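Local coordinates for putative transcriptional regulator, LysR family (PDB 3OXN), which probably regulates transcription as a DNA-binding factor of the LysR family, the chain here being its substrate-binding domain without the DNA-binding part, at residues Y28-Q31 against T32-F36; L53-H57 against D58-D62; D125-K128 against A129-Q133. All blocks are in the same frame, centred on the assembly; numbering follows the deposited sequence.

All three contacts are local, each between neighbouring residues of one continuous stretch of the LysR substrate-binding domain. Contact 1 is the buried one, in the first turns of helix 28-44, and its irregular backbone bonding is joined by a threonine hydroxyl and by apolar packing. Contact 2 follows in the chain, its centre about 17 Å from that of contact 1, where strand 49-54 runs out and turns into helix 60-65; a glutamine-arginine hydrogen bond joins its two segments. Both also touch the second subunit. Contact 3, in helix 125-134 of the other sheet's layer, has regular helical bonds, with apolar packing on one side and a lysine-glutamate salt bridge round from it.

Contact 1 (Y28-Q31 against T32-F36); sequences YAMQ and TILPF
Two backbone carbonyls, those of Tyr-28 and Ala-29, hold residues 28-36 together at the start of helix 28-44, the helix of a beta-alpha-beta unit with strands 20-25 and 49-54 in the periplasmic-binding-protein-like fold. Tyr-28 O receives OG1 of Thr-32 at 3.2 Å, with the hydroxyl standing above the carbonyl plane, while Gln-31 N reaches the same oxygen from the opposite face; the bond from Thr-32 N is weak. Ala-29 O is shared by two amides. Leu-34 N approaches it almost head-on, 3.1 Å away with an N-H...O angle of 169°, and Ile-33 N comes from above the plane in a more bent bond. The five-residue step from Ala-29 to Leu-34 is a pi-type turn, so the helix opens wider here than a regular alpha-helix.

The same hydroxyl oxygen also lies over one face of the Tyr-28 ring, toward the rim. In Thr-32 the first torsion (chi1 71°) sets OG1 between the backbone N and the carbonyl carbon, and this brings OG1 to 3.2 Å from CE1 of Tyr-28. Apolar packing surrounds the bonds: CD1 of Ile-33 rests on CB of Ala-29 and near the tyrosine ring. The selenium of Met-30 (a selenomethionine) is brought back by bends at chi2 and chi3 to meet CD1 of Leu-34, and both side chains lie on Thr-25 and Phe-52 of the flanking strands.

Beyond the turn, the Tyr-28 ring meets Tyr-194 edge-to-face, and Pro-35 packs on Ala-155 of the second subunit, placing this helix start at the subunit interface. Having no N-H to give, Pro-35 instead sets its ring against the preceding turn, CG lying 3.3 Å from Met-30 O and 3.6 Å from Gln-31 O.

Contact 2 (L53-H57 against D58-D62); sequences LPLQH and DRLSD
Leu-55, the first residue past the end of strand 49-54 to touch what follows, meets Leu-60 through their CD1 methyls, 3.9 Å apart, as the two side chains slant across each other. Its other methyl, CD2, lies over the centre of the His-57 ring, so the two methyls of Leu-55 serve two neighbours, Leu-60 and His-57.

Gln-56 grips Arg-59 twice. Its backbone O accepts Arg-59 N at 2.7 Å, closing the turn just before the helix, where Arg-59 is the N-cap residue. Its side chain, extended beyond CG (chi2 150°), runs alongside the arginine and points the same way. OE1 takes NH1 at 2.9 Å in the carbonyl plane and near the guanidinium plane, although the two flat groups are turned 38° apart. NH1 also forms a salt bridge with OE2 of Glu-67, and these two bonds on one nitrogen would help fix the guanidinium. Gln-56 packs in addition on Gln-56 of the second subunit.

His-57 turns the chain into the next segment. Its ring touches Cys-74, Thr-26 and Ser-124, and NE2 makes a weak hydrogen bond to Arg-75 O.

The turn thus links strand 49-54, at the edge of the first sheet within this chain and bonded through Leu-53 and Leu-55 to strand 20-25, with helix 60-65, and Leu-55 and Leu-60 settle together on Ala-72 of strand 71-74.

Contact 3 (D125-K128 against A129-Q133); sequences DGVK and ALIEQ
Asp-125 and Ala-129 open a run of i to i+4 backbone bonds in helix 125-134, the alpha-helix that connects strands 117-120 and 142-146 in a beta-alpha-beta unit of the second sheet's layer. Ala-129 N meets Asp-125 O at 2.6 Å, nearly in line with the carbonyl bond. Leu-130 N comes to Gly-126 O from above the carbonyl plane, and CD1 of Leu-130 lies beside the same oxygen. Ile-131 N to Val-127 O and Glu-132 N to Lys-128 O follow with moderate tilts. Gln-133 N carries the pattern on to Ala-129 O at 2.9 Å, so each amide from 129 to 133 is bonded one turn back.

Apolar contacts come from the two buried residues, Val-127 and Ile-131, also one turn apart. They meet only loosely, CG1 of Val-127 to CD1 of Ile-131 at 4.4 Å, and each finds its further packing outside the helix: the valine on Arg-75 and Phe-192, the isoleucine on Phe-187 and Phe-189. These partners lie in loops, so this part of the helix is set against loops of the same chain.

The charged side chains are at least partly exposed and pair both with each other and with arginines of the same chain. At the start of the helix Asp-125 is bridged through OD1 to Arg-146 of strand 142-146. Glu-132 gives OE2 to Arg-141 and OE1 to Lys-128, and lying between two positive groups would be expected to favour its charged form. Bends at chi2 in both side chains (-90° in Lys-128, 74° in Glu-132) bring their ends together as they cross obliquely. In this salt bridge NZ of Lys-128 meets OE1 of Glu-132 at 2.6 Å, nearly along the C-O bond.

Contact 1 (Y28-Q31 against T32-F36)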
ATOM      1  N   TYR A  28      -1.311  -6.672   2.362  1.00 39.95           N
ATOM      2  CA  TYR A  28      -0.594  -7.846   2.826  1.00 36.39           C
ATOM      3  C   TYR A  28      -0.100  -8.583   1.592  1.00 35.28           C
ATOM      4  O   TYR A  28       1.100  -8.758   1.407  1.00 37.45           O
ATOM      5  CB  TYR A  28      -1.508  -8.729   3.686  1.00 31.56           C
ATOM      6  CG  TYR A  28      -1.013 -10.139   3.911  1.00 34.51           C
ATOM      7  CD1 TYR A  28       0.017 -10.408   4.809  1.00 37.67           C
ATOM      8  CD2 TYR A  28      -1.574 -11.207   3.225  1.00 35.27           C
ATOM      9  CE1 TYR A  28       0.482 -11.718   5.018  1.00 35.45           C
ATOM     10  CE2 TYR A  28      -1.123 -12.514   3.419  1.00 37.23           C
ATOM     11  CZ  TYR A  28      -0.094 -12.769   4.320  1.00 36.67           C
ATOM     12  OH  TYR A  28       0.344 -14.069   4.514  1.00 31.62           O
ATOM     13  N   ALA A  29      -1.031  -8.983   0.733  1.00 35.28           N
ATOM     14  CA  ALA A  29      -0.702  -9.784  -0.445  1.00 37.81           C
ATOM     15  C   ALA A  29       0.423  -9.151  -1.239  1.00 36.97           C
ATOM     16  O   ALA A  29       1.190  -9.843  -1.906  1.00 36.68           O
ATOM     17  CB  ALA A  29      -1.926  -9.958  -1.332  1.00 34.00           C
HETATM   18  N   MSE A  30       0.514  -7.831  -1.131  1.00 34.60           N
HETATM   19  CA  MSE A  30       1.331  -7.019  -2.010  1.00 33.68           C
HETATM   20  C   MSE A  30       2.718  -6.834  -1.446  1.00 36.08           C
HETATM   21  O   MSE A  30       3.618  -6.344  -2.123  1.00 37.79           O
HETATM   22  CB  MSE A  30       0.668  -5.654  -2.197  1.00 36.93           C
HETATM   23  CG  MSE A  30       1.029  -5.005  -3.495  1.00 41.13           C
HETATM   24 SE   MSE A  30       0.684  -6.237  -4.979  1.00 39.20          SE
HETATM   25  CE  MSE A  30       2.243  -5.769  -6.074  1.00 34.47           C
ATOM     26  N   GLN A  31       2.878  -7.226  -0.189  1.00 39.66           N
ATOM     27  CA  GLN A  31       4.140  -7.067   0.523  1.00 41.23           C
ATOM     28  C   GLN A  31       4.784  -8.405   0.891  1.00 39.34           C
ATOM     29  O   GLN A  31       5.987  -8.469   1.138  1.00 40.16           O
ATOM     30  CB  GLN A  31       3.912  -6.243   1.793  1.00 40.39           C
ATOM     31  CG  GLN A  31       3.917  -4.739   1.575  1.00 43.55           C
ATOM     32  CD  GLN A  31       3.302  -3.977   2.739  1.00 47.71           C
ATOM     33  OE1 GLN A  31       3.449  -2.755   2.844  1.00 54.90           O
ATOM     34  NE2 GLN A  31       2.598  -4.693   3.615  1.00 43.23           N
ATOM     35  N   THR A  32       3.987  -9.466   0.938  1.00 36.88           N
ATOM     36  CA  THR A  32       4.459 -10.714   1.510  1.00 37.52           C
ATOM     37  C   THR A  32       4.348 -11.845   0.518  1.00 39.35           C
ATOM     38  O   THR A  32       5.162 -12.769   0.535  1.00 45.29           O
ATOM     39  CB  THR A  32       3.660 -11.106   2.772  1.00 37.35           C
ATOM     40  OG1 THR A  32       2.346 -11.508   2.384  1.00 39.09           O
ATOM     41  CG2 THR A  32       3.549  -9.944   3.746  1.00 35.04           C
ATOM     42  N   ILE A  33       3.341 -11.788  -0.343  1.00 37.61           N
ATOM     43  CA  ILE A  33       3.116 -12.887  -1.275  1.00 39.02           C
ATOM     44  C   ILE A  33       3.794 -12.657  -2.595  1.00 39.28           C
ATOM     45  O   ILE A  33       4.760 -13.325  -2.937  1.00 44.44           O
ATOM     46  CB  ILE A  33       1.635 -13.094  -1.609  1.00 37.60           C
ATOM     47  CG1 ILE A  33       0.793 -13.199  -0.343  1.00 37.03           C
ATOM     48  CG2 ILE A  33       1.481 -14.335  -2.459  1.00 33.22           C
ATOM     49  CD1 ILE A  33      -0.641 -13.574  -0.624  1.00 35.54           C
ATOM     50  N   LEU A  34       3.258 -11.715  -3.351  1.00 38.57           N
ATOM     51  CA  LEU A  34       3.716 -11.481  -4.704  1.00 39.46           C
ATOM     52  C   LEU A  34       5.196 -11.113  -4.806  1.00 39.49           C
ATOM     53  O   LEU A  34       5.903 -11.667  -5.640  1.00 42.60           O
ATOM     54  CB  LEU A  34       2.801 -10.475  -5.407  1.00 39.03           C
ATOM     55  CG  LEU A  34       1.475 -11.187  -5.696  1.00 37.30           C
ATOM     56  CD1 LEU A  34       0.273 -10.307  -5.443  1.00 35.80           C
ATOM     57  CD2 LEU A  34       1.465 -11.741  -7.111  1.00 37.94           C
ATOM     58  N   PRO A  35       5.681 -10.192  -3.961  1.00 39.89           N
ATOM     59  CA  PRO A  35       7.130  -9.966  -4.020  1.00 40.26           C
ATOM     60  C   PRO A  35       7.861 -11.310  -4.028  1.00 43.49           C
ATOM     61  O   PRO A  35       8.769 -11.551  -4.825  1.00 43.71           O
ATOM     62  CB  PRO A  35       7.413  -9.206  -2.725  1.00 38.39           C
ATOM     63  CG  PRO A  35       6.146  -8.464  -2.450  1.00 40.43           C
ATOM     64  CD  PRO A  35       5.013  -9.318  -2.979  1.00 40.04           C
ATOM     65  N   PHE A  36       7.431 -12.193  -3.135  1.00 45.66           N
ATOM     66  CA  PHE A  36       7.960 -13.540  -3.068  1.00 45.83           C
ATOM     67  C   PHE A  36       7.786 -14.268  -4.412  1.00 47.02           C
ATOM     68  O   PHE A  36       8.734 -14.852  -4.948  1.00 50.30           O
ATOM     69  CB  PHE A  36       7.260 -14.296  -1.945  1.00 43.23           C
ATOM     70  CG  PHE A  36       7.841 -15.647  -1.664  1.00 51.31           C
ATOM     71  CD1 PHE A  36       8.756 -15.824  -0.635  1.00 55.75           C
ATOM     72  CD2 PHE A  36       7.470 -16.743  -2.422  1.00 51.48           C
ATOM     73  CE1 PHE A  36       9.290 -17.073  -0.368  1.00 56.14           C
ATOM     74  CE2 PHE A  36       7.999 -17.995  -2.161  1.00 53.10           C
ATOM     75  CZ  PHE A  36       8.911 -18.159  -1.133  1.00 55.07           C
TER

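Contact 2 (L53-H57 against D58-D62)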
ATOM      1  N   LEU A  53      -3.148  -3.484  -8.731  1.00 30.02           N
ATOM      2  CA  LEU A  53      -3.895  -2.349  -8.216  1.00 34.91           C
ATOM      3  C   LEU A  53      -4.630  -2.735  -6.959  1.00 31.10           C
ATOM      4  O   LEU A  53      -4.872  -3.905  -6.719  1.00 29.56           O
ATOM      5  CB  LEU A  53      -4.856  -1.785  -9.267  1.00 34.03           C
ATOM      6  CG  LEU A  53      -5.524  -2.819 -10.163  1.00 31.50           C
ATOM      7  CD1 LEU A  53      -6.710  -3.436  -9.444  1.00 32.07           C
ATOM      8  CD2 LEU A  53      -5.946  -2.171 -11.458  1.00 30.92           C
ATOM      9  N   PRO A  54      -4.955  -1.740  -6.135  1.00 34.87           N
ATOM     10  CA  PRO A  54      -5.705  -1.971  -4.901  1.00 33.73           C
ATOM     11  C   PRO A  54      -7.055  -2.658  -5.121  1.00 34.24           C
ATOM     12  O   PRO A  54      -7.920  -2.157  -5.856  1.00 34.82           O
ATOM     13  CB  PRO A  54      -5.905  -0.556  -4.357  1.00 31.35           C
ATOM     14  CG  PRO A  54      -4.717   0.187  -4.856  1.00 32.67           C
ATOM     15  CD  PRO A  54      -4.477  -0.352  -6.237  1.00 33.65           C
ATOM     16  N   LEU A  55      -7.217  -3.813  -4.481  1.00 32.16           N
ATOM     17  CA  LEU A  55      -8.523  -4.433  -4.339  1.00 32.43           C
ATOM     18  C   LEU A  55      -9.444  -3.464  -3.612  1.00 36.41           C
ATOM     19  O   LEU A  55      -9.058  -2.878  -2.603  1.00 40.53           O
ATOM     20  CB  LEU A  55      -8.416  -5.701  -3.499  1.00 29.65           C
ATOM     21  CG  LEU A  55      -9.524  -6.709  -3.807  1.00 34.66           C
ATOM     22  CD1 LEU A  55      -8.979  -7.762  -4.779  1.00 30.77           C
ATOM     23  CD2 LEU A  55     -10.091  -7.367  -2.542  1.00 33.28           C
ATOM     24  N   GLN A  56     -10.653  -3.276  -4.125  1.00 35.48           N
ATOM     25  CA  GLN A  56     -11.701  -2.627  -3.355  1.00 34.80           C
ATOM     26  C   GLN A  56     -12.657  -3.744  -2.960  1.00 36.66           C
ATOM     27  O   GLN A  56     -13.404  -4.249  -3.789  1.00 35.63           O
ATOM     28  CB  GLN A  56     -12.381  -1.542  -4.188  1.00 38.86           C
ATOM     29  CG  GLN A  56     -11.420  -0.453  -4.703  1.00 37.83           C
ATOM     30  CD  GLN A  56     -11.880   0.156  -6.026  1.00 42.29           C
ATOM     31  OE1 GLN A  56     -12.966  -0.160  -6.513  1.00 44.18           O
ATOM     32  NE2 GLN A  56     -11.052   1.025  -6.615  1.00 40.87           N
ATOM     33  N   HIS A  57     -12.582  -4.159  -1.696  1.00 46.68           N
ATOM     34  CA  HIS A  57     -13.195  -5.417  -1.211  1.00 41.56           C
ATOM     35  C   HIS A  57     -14.686  -5.614  -1.502  1.00 40.70           C
ATOM     36  O   HIS A  57     -15.127  -6.752  -1.716  1.00 35.15           O
ATOM     37  CB  HIS A  57     -12.941  -5.609   0.293  1.00 38.23           C
ATOM     38  CG  HIS A  57     -11.838  -6.575   0.610  1.00 44.83           C
ATOM     39  ND1 HIS A  57     -10.565  -6.169   0.953  1.00 45.22           N
ATOM     40  CD2 HIS A  57     -11.822  -7.932   0.650  1.00 42.52           C
ATOM     41  CE1 HIS A  57      -9.812  -7.232   1.188  1.00 36.84           C
ATOM     42  NE2 HIS A  57     -10.551  -8.314   1.012  1.00 35.81           N
ATOM     43  N   ASP A  58     -15.460  -4.525  -1.498  1.00 43.91           N
ATOM     44  CA  ASP A  58     -16.902  -4.622  -1.754  1.00 40.59           C
ATOM     45  C   ASP A  58     -17.161  -4.611  -3.249  1.00 35.19           C
ATOM     46  O   ASP A  58     -18.263  -4.899  -3.702  1.00 34.51           O
ATOM     47  CB  ASP A  58     -17.668  -3.495  -1.063  1.00 40.44           C
ATOM     48  CG  ASP A  58     -16.987  -3.035   0.220  1.00 51.35           C
ATOM     49  OD1 ASP A  58     -17.496  -3.340   1.326  1.00 50.66           O
ATOM     50  OD2 ASP A  58     -15.922  -2.382   0.115  1.00 55.69           O
ATOM     51  N   ARG A  59     -16.119  -4.298  -4.006  1.00 32.96           N
ATOM     52  CA  ARG A  59     -16.201  -4.258  -5.458  1.00 36.01           C
ATOM     53  C   ARG A  59     -15.365  -5.367  -6.071  1.00 33.63           C
ATOM     54  O   ARG A  59     -14.994  -5.291  -7.236  1.00 35.03           O
ATOM     55  CB  ARG A  59     -15.702  -2.904  -5.999  1.00 37.69           C
ATOM     56  CG  ARG A  59     -16.262  -1.695  -5.283  1.00 36.76           C
ATOM     57  CD  ARG A  59     -16.267  -0.460  -6.176  1.00 40.54           C
ATOM     58  NE  ARG A  59     -16.860  -0.741  -7.482  1.00 39.90           N
ATOM     59  CZ  ARG A  59     -16.202  -0.677  -8.639  1.00 39.35           C
ATOM     60  NH1 ARG A  59     -14.920  -0.317  -8.672  1.00 33.87           N
ATOM     61  NH2 ARG A  59     -16.835  -0.955  -9.770  1.00 38.45           N
ATOM     62  N   LEU A  60     -15.059  -6.387  -5.275  1.00 34.87           N
ATOM     63  CA  LEU A  60     -14.261  -7.518  -5.733  1.00 30.99           C
ATOM     64  C   LEU A  60     -14.732  -8.036  -7.093  1.00 32.04           C
ATOM     65  O   LEU A  60     -13.951  -8.127  -8.056  1.00 29.56           O
ATOM     66  CB  LEU A  60     -14.318  -8.649  -4.705  1.00 31.14           C
ATOM     67  CG  LEU A  60     -13.682  -9.987  -5.104  1.00 30.23           C
ATOM     68  CD1 LEU A  60     -12.186  -9.837  -5.277  1.00 27.92           C
ATOM     69  CD2 LEU A  60     -13.998 -11.065  -4.086  1.00 30.79           C
ATOM     70  N   SER A  61     -16.012  -8.391  -7.156  1.00 31.38           N
ATOM     71  CA  SER A  61     -16.577  -8.975  -8.359  1.00 29.38           C
ATOM     72  C   SER A  61     -16.725  -7.950  -9.471  1.00 33.61           C
ATOM     73  O   SER A  61     -16.615  -8.286 -10.650  1.00 36.26           O
ATOM     74  CB  SER A  61     -17.923  -9.614  -8.060  1.00 28.68           C
ATOM     75  OG  SER A  61     -18.462 -10.195  -9.228  1.00 26.57           O
ATOM     76  N   ASP A  62     -16.975  -6.699  -9.106  1.00 29.97           N
ATOM     77  CA  ASP A  62     -17.056  -5.661 -10.109  1.00 32.85           C
ATOM     78  C   ASP A  62     -15.685  -5.447 -10.717  1.00 33.47           C
ATOM     79  O   ASP A  62     -15.544  -5.136 -11.907  1.00 32.96           O
ATOM     80  CB  ASP A  62     -17.576  -4.354  -9.506  1.00 34.23           C
ATOM     81  CG  ASP A  62     -19.081  -4.313  -9.449  1.00 36.23           C
ATOM     82  OD1 ASP A  62     -19.709  -5.320  -9.857  1.00 35.77           O
ATOM     83  OD2 ASP A  62     -19.633  -3.285  -8.990  1.00 39.03           O
TER

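Contact 3 (D125-K128 against A129-Q133)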
ATOM      1  N   ASP A 125     -10.952  -5.180   6.682  1.00 38.10           N
ATOM      2  CA  ASP A 125     -12.162  -5.072   7.503  1.00 35.67           C
ATOM      3  C   ASP A 125     -12.716  -6.449   7.893  1.00 34.07           C
ATOM      4  O   ASP A 125     -12.982  -6.717   9.067  1.00 34.77           O
ATOM      5  CB  ASP A 125     -13.247  -4.287   6.751  1.00 39.41           C
ATOM      6  CG  ASP A 125     -12.839  -2.845   6.455  1.00 47.43           C
ATOM      7  OD1 ASP A 125     -12.713  -2.026   7.401  1.00 46.04           O
ATOM      8  OD2 ASP A 125     -12.656  -2.523   5.262  1.00 55.80           O
ATOM      9  N   GLY A 126     -12.911  -7.311   6.902  1.00 30.15           N
ATOM     10  CA  GLY A 126     -13.405  -8.656   7.139  1.00 30.20           C
ATOM     11  C   GLY A 126     -12.596  -9.416   8.182  1.00 36.07           C
ATOM     12  O   GLY A 126     -13.159 -10.140   9.019  1.00 36.91           O
ATOM     13  N   VAL A 127     -11.270  -9.261   8.139  1.00 34.85           N
ATOM     14  CA  VAL A 127     -10.394  -9.836   9.164  1.00 33.20           C
ATOM     15  C   VAL A 127     -10.430  -9.035  10.463  1.00 31.34           C
ATOM     16  O   VAL A 127     -10.301  -9.598  11.536  1.00 29.33           O
ATOM     17  CB  VAL A 127      -8.934  -9.946   8.679  1.00 33.84           C
ATOM     18  CG1 VAL A 127      -8.044 -10.522   9.789  1.00 31.58           C
ATOM     19  CG2 VAL A 127      -8.863 -10.799   7.433  1.00 30.11           C
ATOM     20  N   LYS A 128     -10.585  -7.717  10.336  1.00 35.07           N
ATOM     21  CA  LYS A 128     -10.797  -6.796  11.459  1.00 35.87           C
ATOM     22  C   LYS A 128     -12.015  -7.245  12.259  1.00 35.45           C
ATOM     23  O   LYS A 128     -12.022  -7.214  13.496  1.00 31.04           O
ATOM     24  CB  LYS A 128     -11.076  -5.392  10.906  1.00 39.58           C
ATOM     25  CG  LYS A 128     -10.564  -4.229  11.730  1.00 39.89           C
ATOM     26  CD  LYS A 128     -11.564  -3.733  12.744  1.00 41.54           C
ATOM     27  CE  LYS A 128     -11.048  -2.439  13.372  1.00 45.78           C
ATOM     28  NZ  LYS A 128     -12.076  -1.747  14.210  1.00 55.57           N
ATOM     29  N   ALA A 129     -13.053  -7.643  11.528  1.00 33.83           N
ATOM     30  CA  ALA A 129     -14.279  -8.120  12.138  1.00 32.66           C
ATOM     31  C   ALA A 129     -14.009  -9.445  12.842  1.00 31.66           C
ATOM     32  O   ALA A 129     -14.562  -9.718  13.900  1.00 32.29           O
ATOM     33  CB  ALA A 129     -15.363  -8.272  11.080  1.00 29.38           C
ATOM     34  N   LEU A 130     -13.160 -10.273  12.241  1.00 33.44           N
ATOM     35  CA  LEU A 130     -12.780 -11.553  12.840  1.00 34.28           C
ATOM     36  C   LEU A 130     -12.150 -11.390  14.228  1.00 31.62           C
ATOM     37  O   LEU A 130     -12.467 -12.138  15.151  1.00 30.97           O
ATOM     38  CB  LEU A 130     -11.828 -12.326  11.918  1.00 31.44           C
ATOM     39  CG  LEU A 130     -12.434 -13.397  11.010  1.00 33.19           C
ATOM     40  CD1 LEU A 130     -13.773 -12.957  10.463  1.00 37.94           C
ATOM     41  CD2 LEU A 130     -11.472 -13.704   9.884  1.00 32.25           C
ATOM     42  N   ILE A 131     -11.253 -10.421  14.363  1.00 28.87           N
ATOM     43  CA  ILE A 131     -10.542 -10.212  15.611  1.00 30.68           C
ATOM     44  C   ILE A 131     -11.426  -9.501  16.624  1.00 32.56           C
ATOM     45  O   ILE A 131     -11.319  -9.723  17.828  1.00 33.02           O
ATOM     46  CB  ILE A 131      -9.294  -9.370  15.387  1.00 29.57           C
ATOM     47  CG1 ILE A 131      -8.486  -9.927  14.222  1.00 29.81           C
ATOM     48  CG2 ILE A 131      -8.457  -9.324  16.643  1.00 30.41           C
ATOM     49  CD1 ILE A 131      -7.236  -9.128  13.931  1.00 32.85           C
ATOM     50  N   GLU A 132     -12.296  -8.638  16.120  1.00 32.92           N
ATOM     51  CA  GLU A 132     -13.207  -7.902  16.958  1.00 32.53           C
ATOM     52  C   GLU A 132     -14.136  -8.916  17.599  1.00 36.05           C
ATOM     53  O   GLU A 132     -14.524  -8.785  18.765  1.00 36.42           O
ATOM     54  CB  GLU A 132     -13.993  -6.912  16.116  1.00 31.64           C
ATOM     55  CG  GLU A 132     -13.895  -5.496  16.628  1.00 39.00           C
ATOM     56  CD  GLU A 132     -12.545  -4.865  16.342  1.00 41.26           C
ATOM     57  OE1 GLU A 132     -12.510  -3.710  15.849  1.00 43.72           O
ATOM     58  OE2 GLU A 132     -11.520  -5.527  16.599  1.00 40.64           O
ATOM     59  N   GLN A 133     -14.456  -9.952  16.833  1.00 35.21           N
ATOM     60  CA  GLN A 133     -15.376 -10.993  17.266  1.00 34.33           C
ATOM     61  C   GLN A 133     -14.710 -12.004  18.209  1.00 37.12           C
ATOM     62  O   GLN A 133     -15.387 -12.750  18.934  1.00 38.64           O
ATOM     63  CB  GLN A 133     -15.954 -11.692  16.041  1.00 32.28           C
ATOM     64  CG  GLN A 133     -17.049 -12.665  16.360  1.00 37.86           C
ATOM     65  CD  GLN A 133     -17.976 -12.174  17.459  1.00 43.43           C
ATOM     66  OE1 GLN A 133     -18.357 -12.951  18.336  1.00 45.59           O
ATOM     67  NE2 GLN A 133     -18.342 -10.882  17.423  1.00 40.48           N
TER